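PDB 3PET: putative adhesin from Bacteroides fragilis NCTC 9343, which is a putative lipoprotein of unproven function, probably acting in cell adhesion through a right-handed beta-helix of the auto-transporter adhesin head type. Local coordinates for residues Asn22-Gly27 / Pro88-Ile93; Tyr34-Asp39 / Asn105-Asp110; Asn169-Ser174 / Cys183-Ser188. All coordinates share one frame; numbering follows the deposited sequence.

Contact 1 (Asn22-Gly27 / Pro88-Ile93); sequences NKIDAG and PTLNGI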
loop_
_atom_site.group_PDB
_atom_site.type_symbol
_atom_site.label_atom_id
_atom_site.label_comp_id
_atom_site.label_asym_id
_atom_site.label_seq_id
_atom_site.Cartn_x
_atom_site.Cartn_y
_atom_site.Cartn_z
ATOM N N ASN A 22 13.176 17.274 18.308
ATOM C CA ASN A 22 13.708 15.908 18.223
ATOM C C ASN A 22 12.697 15.005 17.496
ATOM O O ASN A 22 12.860 13.785 17.460
ATOM C CB ASN A 22 14.077 15.359 19.613
ATOM C CG ASN A 22 12.927 15.180 20.570
ATOM O OD1 ASN A 22 11.809 15.681 20.390
ATOM N ND2 ASN A 22 13.173 14.479 21.636
ATOM N N LYS A 23 11.654 15.621 16.911
ATOM C CA LYS A 23 10.610 14.924 16.166
ATOM C C LYS A 23 10.214 15.731 14.949
ATOM O O LYS A 23 10.249 16.960 14.976
ATOM C CB LYS A 23 9.361 14.633 17.032
ATOM C CG LYS A 23 9.583 13.642 18.170
ATOM C CD LYS A 23 8.320 13.421 19.019
ATOM C CE LYS A 23 7.909 14.541 19.999
ATOM N NZ LYS A 23 8.876 14.751 21.132
ATOM N N ILE A 24 9.840 15.023 13.873
ATOM C CA ILE A 24 9.408 15.617 12.613
ATOM C C ILE A 24 8.025 15.087 12.293
ATOM O O ILE A 24 7.802 13.869 12.346
ATOM C CB ILE A 24 10.408 15.335 11.447
ATOM C CG1 ILE A 24 11.828 15.914 11.740
ATOM C CG2 ILE A 24 9.847 15.866 10.069
ATOM C CD1 ILE A 24 12.954 15.163 10.978
ATOM N N ASP A 25 7.103 16.004 11.931
ATOM C CA ASP A 25 5.747 15.676 11.502
ATOM C C ASP A 25 5.510 16.437 10.215
ATOM O O ASP A 25 5.384 17.664 10.240
ATOM C CB ASP A 25 4.730 16.006 12.604
ATOM C CG ASP A 25 3.312 15.556 12.309
ATOM O OD1 ASP A 25 2.762 15.966 11.269
ATOM O OD2 ASP A 25 2.727 14.874 13.156
ATOM N N ALA A 26 5.497 15.721 9.068
ATOM C CA ALA A 26 5.418 16.394 7.778
ATOM C C ALA A 26 4.245 15.908 6.902
ATOM O O ALA A 26 4.067 14.696 6.707
ATOM C CB ALA A 26 6.739 16.216 7.036
ATOM N N GLY A 27 3.491 16.882 6.382
ATOM C CA GLY A 27 2.348 16.669 5.493
ATOM C C GLY A 27 2.549 17.444 4.204
ATOM O O GLY A 27 1.621 18.002 3.632
ATOM N N PRO A 88 20.465 18.132 16.464
ATOM C CA PRO A 88 21.413 17.261 17.188
ATOM C C PRO A 88 20.840 15.861 17.498
ATOM O O PRO A 88 21.604 14.897 17.569
ATOM C CB PRO A 88 21.682 18.047 18.478
ATOM C CG PRO A 88 21.390 19.486 18.110
ATOM C CD PRO A 88 20.145 19.330 17.268
ATOM N N THR A 89 19.506 15.750 17.715
ATOM C CA THR A 89 18.871 14.484 18.052
ATOM C C THR A 89 17.592 14.258 17.253
ATOM O O THR A 89 16.951 15.224 16.833
ATOM C CB THR A 89 18.547 14.379 19.575
ATOM O OG1 THR A 89 17.522 15.312 19.920
ATOM C CG2 THR A 89 19.778 14.524 20.482
ATOM N N LEU A 90 17.197 12.977 17.093
ATOM C CA LEU A 90 15.944 12.610 16.446
ATOM C C LEU A 90 15.394 11.331 17.056
ATOM O O LEU A 90 16.089 10.307 17.075
ATOM C CB LEU A 90 16.081 12.464 14.921
ATOM C CG LEU A 90 14.745 12.397 14.148
ATOM C CD1 LEU A 90 14.035 13.756 14.136
ATOM C CD2 LEU A 90 14.968 11.909 12.744
ATOM N N ASN A 91 14.133 11.399 17.549
ATOM C CA ASN A 91 13.424 10.278 18.167
ATOM C C ASN A 91 12.178 9.854 17.396
ATOM O O ASN A 91 11.635 8.794 17.673
ATOM C CB ASN A 91 13.015 10.640 19.602
ATOM C CG ASN A 91 14.212 10.813 20.494
ATOM O OD1 ASN A 91 14.438 11.889 21.014
ATOM N ND2 ASN A 91 15.045 9.783 20.626
ATOM N N GLY A 92 11.701 10.694 16.481
ATOM C CA GLY A 92 10.491 10.358 15.752
ATOM C C GLY A 92 10.325 11.032 14.417
ATOM O O GLY A 92 10.700 12.193 14.238
ATOM N N ILE A 93 9.763 10.271 13.468
ATOM C CA ILE A 93 9.368 10.758 12.151
ATOM C C ILE A 93 7.956 10.295 11.915
ATOM O O ILE A 93 7.692 9.088 11.901
ATOM C CB ILE A 93 10.300 10.368 10.951
ATOM C CG1 ILE A 93 11.775 10.794 11.189
ATOM C CG2 ILE A 93 9.766 11.011 9.625
ATOM C CD1 ILE A 93 12.771 10.146 10.224
#
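Asn22 and Asn91 bring their amides together beside the backbone, with planes almost perpendicular (89°) and ND2 of Asn22 2.9 Å from OD1 of Asn91. CG of Asn22 sits between its own N and carbonyl carbon (chi1 64°), and CB lies 3.5 Å from OG1 of Thr89. The two ends have other partners: Lys23, bent at its third and fourth torsions, folds NZ back to donate to OD1 of Asn22, while ND2 of Asn91 donates to the carbonyl of Asn111 one strand further on. In the backbone, the N-H of Asn91 points almost straight at O of Asn22 (2.7 Å, 177°), which also receives a weak bond from Gly92 N. Ile24 N then donates to Gly92 O at 3.0 Å, and parallel pairing joins Lys23 to Gly92 and Ile24 to Ile93. Gly92 leaves its face to the Lys23 chain, whose CG passes 4.0 Å from Gly92 N. The other face is apolar. Ile24 and Leu90 cross at about a right angle and meet through their CD1 methyls at 3.6 Å; Tyr34 touches both from strand 31-36, and Ile103 packs on Leu90 and Ile93. Polar side chains outside, branched aliphatic ones inside and parallel strands of neighbouring turns in register are characteristic of a parallel beta-helix, here a right-handed one.

Contact 2 (Tyr34-Asp39 / Asn105-Asp110); sequences YTQSTD and NGLTTD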
loop_
_atom_site.group_PDB
_atom_site.type_symbol
_atom_site.label_atom_id
_atom_site.label_comp_id
_atom_site.label_asym_id
_atom_site.label_seq_id
_atom_site.Cartn_x
_atom_site.Cartn_y
_atom_site.Cartn_z
ATOM N N TYR A 34 17.200 14.266 6.135
ATOM C CA TYR A 34 17.551 14.586 7.510
ATOM C C TYR A 34 19.037 14.267 7.753
ATOM O O TYR A 34 19.537 13.225 7.321
ATOM C CB TYR A 34 16.644 13.855 8.530
ATOM C CG TYR A 34 17.115 14.044 9.957
ATOM C CD1 TYR A 34 16.778 15.192 10.680
ATOM C CD2 TYR A 34 17.975 13.121 10.557
ATOM C CE1 TYR A 34 17.268 15.407 11.969
ATOM C CE2 TYR A 34 18.480 13.334 11.842
ATOM C CZ TYR A 34 18.126 14.481 12.541
ATOM O OH TYR A 34 18.641 14.697 13.794
ATOM N N THR A 35 19.718 15.169 8.455
ATOM C CA THR A 35 21.101 15.033 8.881
ATOM C C THR A 35 21.161 15.247 10.391
ATOM O O THR A 35 20.595 16.216 10.898
ATOM C CB THR A 35 22.025 16.045 8.148
ATOM O OG1 THR A 35 21.916 15.849 6.738
ATOM C CG2 THR A 35 23.519 15.904 8.582
ATOM N N GLN A 36 21.852 14.352 11.108
ATOM C CA GLN A 36 22.075 14.556 12.529
ATOM C C GLN A 36 23.276 15.493 12.636
ATOM O O GLN A 36 24.355 15.140 12.157
ATOM C CB GLN A 36 22.290 13.228 13.254
ATOM C CG GLN A 36 22.614 13.412 14.744
ATOM C CD GLN A 36 22.675 12.104 15.483
ATOM O OE1 GLN A 36 23.169 11.095 14.969
ATOM N NE2 GLN A 36 22.220 12.118 16.729
ATOM N N SER A 37 23.084 16.686 13.216
ATOM C CA SER A 37 24.181 17.662 13.322
ATOM C C SER A 37 25.250 17.187 14.294
ATOM O O SER A 37 24.960 16.456 15.252
ATOM C CB SER A 37 23.681 19.048 13.720
ATOM O OG SER A 37 23.122 19.073 15.021
ATOM N N THR A 38 26.499 17.575 14.011
ATOM C CA THR A 38 27.650 17.207 14.844
ATOM C C THR A 38 28.223 18.482 15.474
ATOM O O THR A 38 29.225 18.403 16.155
ATOM C CB THR A 38 28.708 16.435 14.022
ATOM O OG1 THR A 38 29.109 17.249 12.929
ATOM C CG2 THR A 38 28.200 15.097 13.520
ATOM N N ASP A 39 27.607 19.649 15.227
ATOM C CA ASP A 39 28.072 20.944 15.765
ATOM C C ASP A 39 26.979 21.641 16.641
ATOM O O ASP A 39 27.025 22.856 16.824
ATOM C CB ASP A 39 28.513 21.886 14.611
ATOM C CG ASP A 39 27.465 22.143 13.544
ATOM O OD1 ASP A 39 26.291 21.778 13.758
ATOM O OD2 ASP A 39 27.812 22.752 12.514
ATOM N N ASN A 105 23.326 9.720 6.036
ATOM C CA ASN A 105 24.614 9.618 6.696
ATOM C C ASN A 105 24.562 9.318 8.193
ATOM O O ASN A 105 25.481 9.665 8.912
ATOM C CB ASN A 105 25.420 10.900 6.417
ATOM C CG ASN A 105 25.777 10.985 4.959
ATOM O OD1 ASN A 105 26.473 10.118 4.411
ATOM N ND2 ASN A 105 25.227 11.969 4.282
ATOM N N GLY A 106 23.557 8.597 8.638
ATOM C CA GLY A 106 23.536 8.159 10.026
ATOM C C GLY A 106 22.692 8.892 11.033
ATOM O O GLY A 106 22.389 10.079 10.893
ATOM N N LEU A 107 22.314 8.149 12.065
ATOM C CA LEU A 107 21.572 8.640 13.212
ATOM C C LEU A 107 21.892 7.770 14.407
ATOM O O LEU A 107 21.739 6.551 14.335
ATOM C CB LEU A 107 20.046 8.700 12.971
ATOM C CG LEU A 107 19.169 9.048 14.213
ATOM C CD1 LEU A 107 19.443 10.484 14.735
ATOM C CD2 LEU A 107 17.686 8.845 13.911
ATOM N N THR A 108 22.349 8.405 15.496
ATOM C CA THR A 108 22.591 7.745 16.782
ATOM C C THR A 108 21.548 8.299 17.740
ATOM O O THR A 108 21.503 9.507 17.989
ATOM C CB THR A 108 24.030 7.937 17.279
ATOM O OG1 THR A 108 24.921 7.428 16.296
ATOM C CG2 THR A 108 24.276 7.246 18.612
ATOM N N THR A 109 20.685 7.425 18.241
ATOM C CA THR A 109 19.596 7.827 19.132
ATOM C C THR A 109 19.292 6.693 20.105
ATOM O O THR A 109 19.738 5.572 19.887
ATOM C CB THR A 109 18.348 8.204 18.269
ATOM O OG1 THR A 109 17.356 8.811 19.104
ATOM C CG2 THR A 109 17.738 7.000 17.494
ATOM N N ASP A 110 18.524 6.963 21.157
ATOM C CA ASP A 110 18.113 5.904 22.065
ATOM C C ASP A 110 16.898 5.174 21.449
ATOM O O ASP A 110 16.978 3.985 21.167
ATOM C CB ASP A 110 17.809 6.443 23.483
ATOM C CG ASP A 110 17.136 7.818 23.557
ATOM O OD1 ASP A 110 16.434 8.202 22.579
ATOM O OD2 ASP A 110 17.304 8.508 24.594
HETATM O O HOH W 1 22.101 12.225 7.090
HETATM O O HOH W 2 23.294 13.825 5.200
HETATM O O HOH W 3 23.123 12.238 9.637
#
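In the wall of this right-handed beta-helix, the end of strand 31-36 faces the segment leading into the short strand 107-108, and the side chain of Gln36 fills the place of a backbone partner. Its amide closes a pair of bonds with the main chain of Thr108, using OE1 and one N-H of NE2: OE1 accepts from Thr108 N at 2.9 Å (166°), and NE2 donates to Thr108 O at 3.0 Å. CG is anti to the backbone N (chi1 176°), and the chain beyond it is extended, which carries the amide across a gap of 6.0 Å between the CA atoms of Gln36 and Leu107. NE2 also donates to Pro88 O, so both its partners are carbonyls. On the interior side, CD1 of Leu107 lies 3.7 Å from CD of Gln36 and meets the Tyr34 ring obliquely at CE2; the Tyr34 hydroxyl bonds to Ser87. Toward Asn105 the backbones part and water takes over. One molecule joins Tyr34 O to Asn105 N, and another links OG1 of Thr35 with ND2 of Asn105. A third accepts from Gln36 N at 2.9 Å and donates to Gly106 O at 2.6 Å.

Contact 3 (Asn169-Ser174 / Cys183-Ser188); sequences NAVEAS and CNATES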
loop_
_atom_site.group_PDB
_atom_site.type_symbol
_atom_site.label_atom_id
_atom_site.label_comp_id
_atom_site.label_asym_id
_atom_site.label_seq_id
_atom_site.Cartn_x
_atom_site.Cartn_y
_atom_site.Cartn_z
ATOM N N ASN A 169 18.973 -7.434 18.131
ATOM C CA ASN A 169 19.019 -8.601 19.016
ATOM C C ASN A 169 17.643 -9.233 19.112
ATOM O O ASN A 169 17.528 -10.436 18.975
ATOM C CB ASN A 169 19.576 -8.247 20.397
ATOM C CG ASN A 169 21.078 -8.146 20.375
ATOM O OD1 ASN A 169 21.772 -8.918 19.704
ATOM N ND2 ASN A 169 21.609 -7.199 21.101
ATOM N N ALA A 170 16.603 -8.420 19.302
ATOM C CA ALA A 170 15.216 -8.874 19.401
ATOM C C ALA A 170 14.386 -8.214 18.320
ATOM O O ALA A 170 14.468 -6.997 18.118
ATOM C CB ALA A 170 14.652 -8.552 20.778
ATOM N N VAL A 171 13.614 -9.015 17.598
ATOM C CA VAL A 171 12.756 -8.490 16.533
ATOM C C VAL A 171 11.317 -8.873 16.828
ATOM O O VAL A 171 11.043 -10.016 17.202
ATOM C CB VAL A 171 13.207 -8.977 15.110
ATOM C CG1 VAL A 171 12.172 -8.659 14.032
ATOM C CG2 VAL A 171 14.562 -8.393 14.730
ATOM N N GLU A 172 10.392 -7.913 16.628
ATOM C CA GLU A 172 8.941 -8.145 16.682
ATOM C C GLU A 172 8.412 -7.721 15.332
ATOM O O GLU A 172 8.437 -6.536 15.018
ATOM C CB GLU A 172 8.271 -7.398 17.837
ATOM C CG GLU A 172 8.699 -7.920 19.207
ATOM C CD GLU A 172 8.906 -6.887 20.302
ATOM O OE1 GLU A 172 8.362 -5.764 20.190
ATOM O OE2 GLU A 172 9.612 -7.214 21.284
ATOM N N ALA A 173 8.050 -8.683 14.481
ATOM C CA ALA A 173 7.599 -8.358 13.129
ATOM C C ALA A 173 6.188 -8.828 12.855
ATOM O O ALA A 173 5.850 -9.973 13.155
ATOM C CB ALA A 173 8.549 -8.968 12.102
ATOM N N SER A 174 5.355 -7.944 12.274
ATOM C CA SER A 174 3.992 -8.311 11.904
ATOM C C SER A 174 3.667 -7.677 10.568
ATOM O O SER A 174 3.904 -6.487 10.387
ATOM C CB SER A 174 2.984 -7.928 12.985
ATOM O OG SER A 174 1.658 -8.175 12.548
ATOM N N CYS A 183 14.193 -9.009 7.716
ATOM C CA CYS A 183 14.766 -8.510 8.965
ATOM C C CYS A 183 15.922 -9.398 9.408
ATOM O O CYS A 183 16.338 -10.297 8.673
ATOM C CB CYS A 183 13.693 -8.373 10.046
ATOM S SG CYS A 183 12.828 -9.919 10.417
ATOM N N ASN A 184 16.513 -9.070 10.561
ATOM C CA ASN A 184 17.715 -9.709 11.045
ATOM C C ASN A 184 17.675 -9.759 12.573
ATOM O O ASN A 184 17.787 -8.734 13.240
ATOM C CB ASN A 184 18.909 -8.910 10.511
ATOM C CG ASN A 184 20.268 -9.507 10.689
ATOM O OD1 ASN A 184 20.524 -10.314 11.575
ATOM N ND2 ASN A 184 21.186 -9.080 9.845
ATOM N N ALA A 185 17.491 -10.967 13.114
ATOM C CA ALA A 185 17.337 -11.204 14.545
ATOM C C ALA A 185 18.429 -12.117 15.050
ATOM O O ALA A 185 18.513 -13.270 14.617
ATOM C CB ALA A 185 15.971 -11.835 14.803
ATOM N N THR A 186 19.287 -11.611 15.945
ATOM C CA THR A 186 20.382 -12.459 16.430
ATOM C C THR A 186 19.970 -13.293 17.643
ATOM O O THR A 186 20.484 -14.383 17.792
ATOM C CB THR A 186 21.656 -11.648 16.732
ATOM O OG1 THR A 186 21.474 -10.928 17.946
ATOM C CG2 THR A 186 22.047 -10.698 15.598
ATOM N N GLU A 187 19.083 -12.782 18.528
ATOM C CA GLU A 187 18.723 -13.522 19.741
ATOM C C GLU A 187 17.259 -14.023 19.771
ATOM O O GLU A 187 17.021 -15.141 20.234
ATOM C CB GLU A 187 18.975 -12.661 20.990
ATOM C CG GLU A 187 20.451 -12.363 21.240
ATOM C CD GLU A 187 20.782 -11.462 22.420
ATOM O OE1 GLU A 187 19.861 -10.816 22.974
ATOM O OE2 GLU A 187 21.981 -11.374 22.769
ATOM N N SER A 188 16.295 -13.193 19.345
ATOM C CA SER A 188 14.893 -13.616 19.373
ATOM C C SER A 188 14.084 -12.985 18.254
ATOM O O SER A 188 14.391 -11.873 17.802
ATOM C CB SER A 188 14.244 -13.296 20.718
ATOM O OG SER A 188 14.098 -11.903 20.921
HETATM O O HOH W 4 11.524 -11.076 19.780
#
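Val171 packs its two methyls against Cys183 and Ala185 inside the right-handed beta-helix, where the chain leaves strand 181-185, rounds a corner at Thr186 and Glu187 and comes back beside 169-174 as the next turn. This interior side is tight and apolar. CG1 of Val171, anti to the backbone N (chi1 169°), approaches SG of Cys183 at 3.9 Å; CG2 meets CB of Ala185 at 3.7 Å and also lies against the carbonyl oxygen of Asn184. Ile189 touches both Val171 and Cys183, and Leu153 and Tyr201 cover Cys183 further, so side chains of neighbouring turns surround Cys183. The backbone bonds fix the register here: Val171 N donates to Ser188 O at 3.0 Å, and Ala170 pairs with Ser188 in parallel. At the corner, O of Asn169 is gripped by two consecutive N-H groups, those of Glu187 (2.8 Å) and Ser188, both in its carbonyl plane.

The outer side is more open and polar. Asn169 and Glu187 lie side by side and point the same way, amide and carboxylate stacked with planes 16° apart, CB of Asn169 3.6 Å from OE1 of Glu187. The Asn169 amide reaches neighbours on two turns: ND2 donates to OE1 of Gln149, while OD1 lies 2.7 Å from OG1 of Thr186. A bound tetraethylene glycol, probably from the crystallisation liquor, also lies near Asn169. On the outer face, Ser188 is modelled in two conformers, and in one of them OG comes close to CB of Ala170 and to a bound water. That water donates to Val171 O at 2.8 Å.

All three contacts join parts of a single beta-helix. Contacts 1 and 2 are neighbours, with centres 11 Å apart; their segments alternate along the chain, since strands 23-26 and 31-36 follow each other and each meets a later turn. They touch directly, Leu90 O with Thr109 OG1 in a probable hydrogen bond, so the two contacts form one continuous patch toward the N-terminal end of the helix. Contact 3 comes later in the chain, after both have closed, with its centre 24 Å from each of theirs. The first two contacts span more than sixty intervening residues that include strands and a short helix, whereas contact 3, its segments only nine residues apart, joins consecutive turns.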